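Local coordinates for protein 5'-deoxynucleotidase (Archaeoglobus fulgidus, PDB 1YNB) that probably hydrolyses 2'-deoxyribonucleoside 5'-monophosphates to the deoxyribonucleoside and phosphate, as a homodimeric, metal-dependent HD-domain phosphatase, at residues P36-A50 and A123-Y135. Residues are numbered along the deposited sequence; the frame is centred on the assembly and turned at random.
Sequences PESVAEHNFRAAIIA and ADKLELAFQGVEY. Unlike the reference sequence in segment 36-50: Asn43 (reference Ser).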
ATOM      1  N   PRO A  36       4.662 -10.359  -6.991  1.00 18.63           N
ATOM      2  CA  PRO A  36       3.868 -10.862  -5.880  1.00 15.54           C
ATOM      3  C   PRO A  36       4.193 -10.146  -4.563  1.00 12.22           C
ATOM      4  O   PRO A  36       5.161  -9.428  -4.473  1.00 12.95           O
ATOM      5  CB  PRO A  36       4.279 -12.322  -5.816  1.00 15.30           C
ATOM      6  CG  PRO A  36       5.704 -12.246  -6.144  1.00 16.29           C
ATOM      7  CD  PRO A  36       5.771 -11.277  -7.314  1.00 17.79           C
ATOM      8  N   GLU A  37       3.392 -10.425  -3.538  1.00 15.10           N
ATOM      9  CA  GLU A  37       3.658  -9.854  -2.207  1.00 12.94           C
ATOM     10  C   GLU A  37       5.095 -10.224  -1.787  1.00 14.69           C
ATOM     11  O   GLU A  37       5.665 -11.242  -2.233  1.00 14.84           O
ATOM     12  CB  GLU A  37       2.665 -10.458  -1.201  1.00 14.02           C
ATOM     13  CG  GLU A  37       2.470 -11.972  -1.360  1.00 13.00           C
ATOM     14  CD  GLU A  37       2.312 -12.708  -0.017  1.00 16.02           C
ATOM     15  OE1 GLU A  37       2.338 -13.958  -0.035  1.00 15.92           O
ATOM     16  OE2 GLU A  37       2.135 -12.017   1.028  1.00 15.12           O
ATOM     17  N   SER A  38       5.683  -9.421  -0.902  1.00 11.60           N
ATOM     18  CA  SER A  38       7.034  -9.669  -0.397  1.00 13.36           C
ATOM     19  C   SER A  38       6.852 -10.434   0.940  1.00 14.75           C
ATOM     20  O   SER A  38       5.739 -10.491   1.495  1.00 15.41           O
ATOM     21  CB  SER A  38       7.785  -8.341  -0.132  1.00 14.96           C
ATOM     22  OG  SER A  38       7.128  -7.594   0.883  1.00 16.08           O
ATOM     23  N   VAL A  39       7.925 -11.026   1.428  1.00 15.45           N
ATOM     24  CA  VAL A  39       7.845 -11.737   2.718  1.00 16.74           C
ATOM     25  C   VAL A  39       7.411 -10.716   3.803  1.00 16.07           C
ATOM     26  O   VAL A  39       6.564 -11.009   4.647  1.00 16.84           O
ATOM     27  CB  VAL A  39       9.198 -12.351   3.048  1.00 17.88           C
ATOM     28  CG1 VAL A  39       9.170 -12.943   4.502  1.00 19.14           C
ATOM     29  CG2 VAL A  39       9.481 -13.476   2.051  1.00 20.20           C
ATOM     30  N   ALA A  40       7.996  -9.524   3.767  1.00 17.18           N
ATOM     31  CA  ALA A  40       7.576  -8.420   4.658  1.00 15.28           C
ATOM     32  C   ALA A  40       6.044  -8.194   4.663  1.00 17.88           C
ATOM     33  O   ALA A  40       5.429  -8.033   5.739  1.00 15.41           O
ATOM     34  CB  ALA A  40       8.295  -7.099   4.227  1.00 15.86           C
ATOM     35  N   GLU A  41       5.407  -8.131   3.477  1.00 14.47           N
ATOM     36  CA  GLU A  41       3.968  -7.939   3.413  1.00 15.71           C
ATOM     37  C   GLU A  41       3.186  -9.125   4.011  1.00 14.72           C
ATOM     38  O   GLU A  41       2.153  -8.935   4.665  1.00 13.79           O
ATOM     39  CB  GLU A  41       3.553  -7.676   1.955  1.00 15.20           C
ATOM     40  CG  GLU A  41       4.051  -6.278   1.504  1.00 13.58           C
ATOM     41  CD  GLU A  41       3.978  -6.069  -0.002  1.00 19.39           C
ATOM     42  OE1 GLU A  41       4.039  -7.078  -0.744  1.00 16.26           O
ATOM     43  OE2 GLU A  41       3.893  -4.900  -0.431  1.00 16.53           O
ATOM     44  N   HIS A  42       3.657 -10.353   3.750  1.00 14.95           N
ATOM     45  CA  HIS A  42       3.028 -11.550   4.340  1.00 16.58           C
ATOM     46  C   HIS A  42       3.083 -11.435   5.907  1.00 17.62           C
ATOM     47  O   HIS A  42       2.077 -11.635   6.571  1.00 18.45           O
ATOM     48  CB  HIS A  42       3.794 -12.813   3.897  1.00 14.39           C
ATOM     49  CG  HIS A  42       3.494 -14.033   4.714  1.00 12.35           C
ATOM     50  ND1 HIS A  42       2.232 -14.562   4.821  1.00 13.20           N
ATOM     51  CD2 HIS A  42       4.301 -14.816   5.475  1.00 15.43           C
ATOM     52  CE1 HIS A  42       2.266 -15.628   5.611  1.00 15.90           C
ATOM     53  NE2 HIS A  42       3.509 -15.805   6.018  1.00 14.55           N
ATOM     54  N   ASN A  43       4.256 -11.115   6.455  1.00 19.67           N
ATOM     55  CA  ASN A  43       4.446 -11.010   7.932  1.00 19.77           C
ATOM     56  C   ASN A  43       3.586  -9.902   8.525  1.00 20.43           C
ATOM     57  O   ASN A  43       3.048 -10.020   9.641  1.00 20.00           O
ATOM     58  CB  ASN A  43       5.893 -10.692   8.257  1.00 19.65           C
ATOM     59  CG  ASN A  43       6.841 -11.780   7.833  1.00 21.36           C
ATOM     60  OD1 ASN A  43       8.006 -11.503   7.522  1.00 25.68           O
ATOM     61  ND2 ASN A  43       6.373 -13.026   7.837  1.00 23.81           N
ATOM     62  N   PHE A  44       3.493  -8.794   7.798  1.00 17.41           N
ATOM     63  CA  PHE A  44       2.663  -7.683   8.228  1.00 16.64           C
ATOM     64  C   PHE A  44       1.251  -8.143   8.480  1.00 18.49           C
ATOM     65  O   PHE A  44       0.705  -7.952   9.578  1.00 18.10           O
ATOM     66  CB  PHE A  44       2.642  -6.569   7.146  1.00 15.36           C
ATOM     67  CG  PHE A  44       1.582  -5.513   7.362  1.00 17.30           C
ATOM     68  CD1 PHE A  44       1.733  -4.535   8.382  1.00 16.38           C
ATOM     69  CD2 PHE A  44       0.417  -5.489   6.570  1.00 18.73           C
ATOM     70  CE1 PHE A  44       0.751  -3.588   8.587  1.00 18.07           C
ATOM     71  CE2 PHE A  44      -0.586  -4.520   6.783  1.00 18.64           C
ATOM     72  CZ  PHE A  44      -0.405  -3.560   7.812  1.00 17.50           C
ATOM     73  N   ARG A  45       0.614  -8.724   7.453  1.00 16.02           N
ATOM     74  CA  ARG A  45      -0.758  -9.105   7.664  1.00 14.51           C
ATOM     75  C   ARG A  45      -0.892 -10.317   8.578  1.00 14.35           C
ATOM     76  O   ARG A  45      -1.872 -10.407   9.317  1.00 17.42           O
ATOM     77  CB  ARG A  45      -1.501  -9.340   6.345  1.00 15.57           C
ATOM     78  CG  ARG A  45      -2.981  -9.592   6.579  1.00 14.54           C
ATOM     79  CD  ARG A  45      -3.862  -9.382   5.370  1.00 18.31           C
ATOM     80  NE  ARG A  45      -3.508 -10.292   4.269  1.00 17.54           N
ATOM     81  CZ  ARG A  45      -4.261 -10.444   3.176  1.00 17.85           C
ATOM     82  NH1 ARG A  45      -5.388  -9.773   3.046  1.00 17.27           N
ATOM     83  NH2 ARG A  45      -3.863 -11.245   2.197  1.00 16.31           N
ATOM     84  N   ALA A  46       0.091 -11.215   8.551  1.00 14.54           N
ATOM     85  CA  ALA A  46      -0.005 -12.380   9.424  1.00 14.47           C
ATOM     86  C   ALA A  46       0.051 -11.885  10.886  1.00 17.86           C
ATOM     87  O   ALA A  46      -0.620 -12.469  11.761  1.00 19.39           O
ATOM     88  CB  ALA A  46       1.140 -13.335   9.158  1.00 15.66           C
ATOM     89  N   ALA A  47       0.853 -10.849  11.132  1.00 17.12           N
ATOM     90  CA  ALA A  47       0.946 -10.300  12.496  1.00 18.58           C
ATOM     91  C   ALA A  47      -0.386  -9.754  12.940  1.00 19.94           C
ATOM     92  O   ALA A  47      -0.840 -10.043  14.053  1.00 20.84           O
ATOM     93  CB  ALA A  47       2.070  -9.247  12.590  1.00 19.06           C
ATOM     94  N   ILE A  48      -1.064  -8.983  12.083  1.00 18.39           N
ATOM     95  CA  ILE A  48      -2.368  -8.477  12.422  1.00 18.51           C
ATOM     96  C   ILE A  48      -3.346  -9.650  12.622  1.00 20.53           C
ATOM     97  O   ILE A  48      -4.147  -9.676  13.579  1.00 19.12           O
ATOM     98  CB  ILE A  48      -2.828  -7.473  11.331  1.00 19.16           C
ATOM     99  CG1 ILE A  48      -1.918  -6.234  11.405  1.00 20.82           C
ATOM    100  CG2 ILE A  48      -4.311  -7.064  11.502  1.00 21.07           C
ATOM    101  CD1 ILE A  48      -2.142  -5.248  10.277  1.00 23.50           C
ATOM    102  N   ILE A  49      -3.294 -10.652  11.748  1.00 18.44           N
ATOM    103  CA  ILE A  49      -4.183 -11.792  11.959  1.00 18.12           C
ATOM    104  C   ILE A  49      -3.907 -12.507  13.305  1.00 19.54           C
ATOM    105  O   ILE A  49      -4.852 -12.937  13.967  1.00 19.97           O
ATOM    106  CB  ILE A  49      -4.019 -12.816  10.823  1.00 16.24           C
ATOM    107  CG1 ILE A  49      -4.606 -12.173   9.533  1.00 17.59           C
ATOM    108  CG2 ILE A  49      -4.790 -14.109  11.132  1.00 17.88           C
ATOM    109  CD1 ILE A  49      -4.329 -13.054   8.223  1.00 17.78           C
ATOM    110  N   ALA A  50      -2.630 -12.643  13.669  1.00 20.66           N
ATOM    111  CA  ALA A  50      -2.265 -13.345  14.907  1.00 21.36           C
ATOM    112  C   ALA A  50      -2.854 -12.592  16.109  1.00 23.60           C
ATOM    113  O   ALA A  50      -3.339 -13.215  17.061  1.00 24.16           O
ATOM    114  CB  ALA A  50      -0.764 -13.471  15.026  1.00 19.53           C
ATOM    115  N   ALA A 123      -1.898 -18.079  11.953  1.00 22.08           N
ATOM    116  CA  ALA A 123      -1.934 -16.784  11.235  1.00 21.25           C
ATOM    117  C   ALA A 123      -1.177 -16.838   9.908  1.00 20.75           C
ATOM    118  O   ALA A 123      -1.614 -16.218   8.928  1.00 22.44           O
ATOM    119  CB  ALA A 123      -1.364 -15.646  12.142  1.00 20.53           C
ATOM    120  N   ASP A 124      -0.049 -17.545   9.896  1.00 21.19           N
ATOM    121  CA  ASP A 124       0.815 -17.736   8.722  1.00 22.16           C
ATOM    122  C   ASP A 124      -0.047 -18.410   7.650  1.00 22.14           C
ATOM    123  O   ASP A 124      -0.143 -17.932   6.510  1.00 22.96           O
ATOM    124  CB  ASP A 124       1.989 -18.653   9.112  1.00 24.67           C
ATOM    125  CG  ASP A 124       2.866 -19.046   7.930  1.00 28.99           C
ATOM    126  OD1 ASP A 124       3.472 -20.136   7.984  1.00 30.72           O
ATOM    127  OD2 ASP A 124       2.983 -18.272   6.945  1.00 27.45           O
ATOM    128  N   LYS A 125      -0.682 -19.512   8.012  1.00 19.70           N
ATOM    129  CA  LYS A 125      -1.551 -20.241   7.058  1.00 20.78           C
ATOM    130  C   LYS A 125      -2.820 -19.476   6.654  1.00 20.06           C
ATOM    131  O   LYS A 125      -3.272 -19.541   5.504  1.00 22.85           O
ATOM    132  CB  LYS A 125      -1.959 -21.588   7.671  1.00 22.21           C
ATOM    133  CG  LYS A 125      -0.788 -22.492   7.947  1.00 28.48           C
ATOM    134  CD  LYS A 125      -1.341 -23.797   8.519  1.00 32.78           C
ATOM    135  CE  LYS A 125      -0.359 -24.506   9.424  1.00 36.42           C
ATOM    136  NZ  LYS A 125      -1.172 -25.432  10.291  1.00 38.41           N
ATOM    137  N   LEU A 126      -3.444 -18.777   7.585  1.00 18.92           N
ATOM    138  CA  LEU A 126      -4.630 -18.016   7.239  1.00 18.30           C
ATOM    139  C   LEU A 126      -4.252 -16.867   6.300  1.00 17.81           C
ATOM    140  O   LEU A 126      -5.048 -16.535   5.412  1.00 17.53           O
ATOM    141  CB  LEU A 126      -5.306 -17.382   8.462  1.00 20.31           C
ATOM    142  CG  LEU A 126      -6.574 -18.003   9.043  1.00 23.95           C
ATOM    143  CD1 LEU A 126      -7.166 -16.991  10.047  1.00 22.69           C
ATOM    144  CD2 LEU A 126      -7.629 -18.317   7.946  1.00 22.40           C
ATOM    145  N   GLU A 127      -3.113 -16.219   6.553  1.00 16.45           N
ATOM    146  CA  GLU A 127      -2.686 -15.100   5.702  1.00 15.91           C
ATOM    147  C   GLU A 127      -2.562 -15.629   4.247  1.00 17.02           C
ATOM    148  O   GLU A 127      -3.005 -14.974   3.249  1.00 16.57           O
ATOM    149  CB  GLU A 127      -1.360 -14.530   6.182  1.00 15.24           C
ATOM    150  CG  GLU A 127      -1.083 -13.074   5.708  1.00 15.30           C
ATOM    151  CD  GLU A 127      -0.776 -12.948   4.202  1.00 14.54           C
ATOM    152  OE1 GLU A 127      -0.001 -13.782   3.657  1.00 16.65           O
ATOM    153  OE2 GLU A 127      -1.300 -11.987   3.581  1.00 15.23           O
ATOM    154  N   LEU A 128      -1.914 -16.775   4.128  1.00 15.72           N
ATOM    155  CA  LEU A 128      -1.739 -17.424   2.814  1.00 18.23           C
ATOM    156  C   LEU A 128      -3.087 -17.713   2.172  1.00 18.75           C
ATOM    157  O   LEU A 128      -3.278 -17.444   0.970  1.00 18.47           O
ATOM    158  CB  LEU A 128      -0.949 -18.738   2.968  1.00 18.74           C
ATOM    159  CG  LEU A 128      -0.827 -19.632   1.723  1.00 19.61           C
ATOM    160  CD1 LEU A 128       0.015 -18.954   0.627  1.00 19.06           C
ATOM    161  CD2 LEU A 128      -0.134 -20.874   2.156  1.00 22.33           C
ATOM    162  N   ALA A 129      -4.046 -18.249   2.934  1.00 15.98           N
ATOM    163  CA  ALA A 129      -5.373 -18.528   2.376  1.00 16.31           C
ATOM    164  C   ALA A 129      -6.043 -17.226   1.900  1.00 16.00           C
ATOM    165  O   ALA A 129      -6.649 -17.184   0.832  1.00 16.33           O
ATOM    166  CB  ALA A 129      -6.288 -19.252   3.426  1.00 18.62           C
ATOM    167  N   PHE A 130      -5.963 -16.151   2.687  1.00 16.41           N
ATOM    168  CA  PHE A 130      -6.560 -14.884   2.241  1.00 14.97           C
ATOM    169  C   PHE A 130      -5.886 -14.399   0.931  1.00 14.06           C
ATOM    170  O   PHE A 130      -6.581 -13.934   0.011  1.00 13.67           O
ATOM    171  CB  PHE A 130      -6.369 -13.763   3.290  1.00 15.41           C
ATOM    172  CG  PHE A 130      -7.517 -13.653   4.246  1.00 16.90           C
ATOM    173  CD1 PHE A 130      -7.619 -14.528   5.331  1.00 16.96           C
ATOM    174  CD2 PHE A 130      -8.492 -12.687   4.056  1.00 15.02           C
ATOM    175  CE1 PHE A 130      -8.715 -14.414   6.234  1.00 17.12           C
ATOM    176  CE2 PHE A 130      -9.567 -12.555   4.915  1.00 18.11           C
ATOM    177  CZ  PHE A 130      -9.685 -13.428   6.029  1.00 17.08           C
ATOM    178  N   GLN A 131      -4.561 -14.523   0.867  1.00 13.87           N
ATOM    179  CA  GLN A 131      -3.809 -14.050  -0.303  1.00 15.92           C
ATOM    180  C   GLN A 131      -4.126 -14.959  -1.508  1.00 16.93           C
ATOM    181  O   GLN A 131      -4.147 -14.498  -2.664  1.00 14.53           O
ATOM    182  CB  GLN A 131      -2.310 -14.021  -0.025  1.00 15.45           C
ATOM    183  CG  GLN A 131      -1.496 -13.364  -1.176  1.00 16.23           C
ATOM    184  CD  GLN A 131      -1.915 -11.924  -1.499  1.00 19.61           C
ATOM    185  OE1 GLN A 131      -1.573 -10.987  -0.761  1.00 18.97           O
ATOM    186  NE2 GLN A 131      -2.641 -11.738  -2.616  1.00 16.51           N
ATOM    187  N   GLY A 132      -4.416 -16.215  -1.217  1.00 14.76           N
ATOM    188  CA  GLY A 132      -4.794 -17.168  -2.271  1.00 17.49           C
ATOM    189  C   GLY A 132      -6.145 -16.779  -2.885  1.00 19.51           C
ATOM    190  O   GLY A 132      -6.324 -16.802  -4.124  1.00 18.29           O
ATOM    191  N   VAL A 133      -7.113 -16.439  -2.031  1.00 17.77           N
ATOM    192  CA  VAL A 133      -8.432 -16.008  -2.483  1.00 18.18           C
ATOM    193  C   VAL A 133      -8.284 -14.706  -3.263  1.00 17.81           C
ATOM    194  O   VAL A 133      -8.942 -14.547  -4.305  1.00 16.98           O
ATOM    195  CB  VAL A 133      -9.390 -15.795  -1.300  1.00 18.90           C
ATOM    196  CG1 VAL A 133     -10.660 -15.051  -1.722  1.00 18.51           C
ATOM    197  CG2 VAL A 133      -9.806 -17.171  -0.747  1.00 21.52           C
ATOM    198  N   GLU A 134      -7.447 -13.792  -2.779  1.00 16.39           N
ATOM    199  CA  GLU A 134      -7.264 -12.489  -3.469  1.00 15.94           C
ATOM    200  C   GLU A 134      -6.604 -12.695  -4.833  1.00 17.75           C
ATOM    201  O   GLU A 134      -7.022 -12.088  -5.830  1.00 20.07           O
ATOM    202  CB  GLU A 134      -6.404 -11.550  -2.603  1.00 15.70           C
ATOM    203  CG  GLU A 134      -7.209 -11.123  -1.384  1.00 16.33           C
ATOM    204  CD  GLU A 134      -6.366 -10.774  -0.143  1.00 17.15           C
ATOM    205  OE1 GLU A 134      -7.005 -10.456   0.892  1.00 19.25           O
ATOM    206  OE2 GLU A 134      -5.115 -10.801  -0.204  1.00 15.79           O
ATOM    207  N   TYR A 135      -5.587 -13.539  -4.897  1.00 15.65           N
ATOM    208  CA  TYR A 135      -4.911 -13.767  -6.179  1.00 16.12           C
ATOM    209  C   TYR A 135      -5.719 -14.614  -7.162  1.00 16.10           C
ATOM    210  O   TYR A 135      -5.457 -14.563  -8.378  1.00 19.49           O
ATOM    211  CB  TYR A 135      -3.541 -14.421  -5.967  1.00 14.94           C
ATOM    212  CG  TYR A 135      -2.428 -13.495  -5.495  1.00 16.19           C
ATOM    213  CD1 TYR A 135      -2.423 -12.127  -5.829  1.00 13.75           C
ATOM    214  CD2 TYR A 135      -1.327 -13.996  -4.816  1.00 14.46           C
ATOM    215  CE1 TYR A 135      -1.340 -11.302  -5.506  1.00 16.34           C
ATOM    216  CE2 TYR A 135      -0.232 -13.185  -4.480  1.00 14.27           C
ATOM    217  CZ  TYR A 135      -0.238 -11.843  -4.827  1.00 14.41           C
ATOM    218  OH  TYR A 135       0.804 -11.025  -4.520  1.00 16.57           O
TER
HETATM  219  O   HOH W   1       0.579 -15.206   1.493  1.00 18.48           O
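His42 sends ND1 to Glu127 OE1 in a nearly straight bond (2.6 Å, 173°) that lies in the ring plane but reaches the carboxylate from above its own plane. NE2 lies 2.7 Å from Asp124 OD2, a weak, bent bond. With CG anti to the backbone N (chi1 164°), the imidazole leans across to helix 123-135 and reaches both acids. Glu127 OE2 takes two bonds from Arg45, NE at 2.9 Å on the anti lone pair and NH2 at 3.0 Å. The guanidinium then meets Glu134 end-on, NH1 to OE1 (2.8 Å) and NH2 to OE2, while Phe130 CB rests over one face. Were Arg45 an alanine, Glu134 would probably lose its end-on partner and Glu127 would be less firmly fixed against His42, keeping Lys21 of the second subunit as cation. A water bridges Glu127 OE1 and Glu37 OE1; Trp28 and Arg25 also hold Glu37 OE1, and that Lys21 pairs with Glu37 and Glu127. Farther along, Ile49 CG2 packs on Ala123 CB (3.9 Å) and Leu126. His42 and Asp124, with His74 and Asp75, fit the HD-domain metal-site pattern, though no metal is bound to them here; the ND1 bond to Glu127 is consistent with a second-shell acid that orients the histidine.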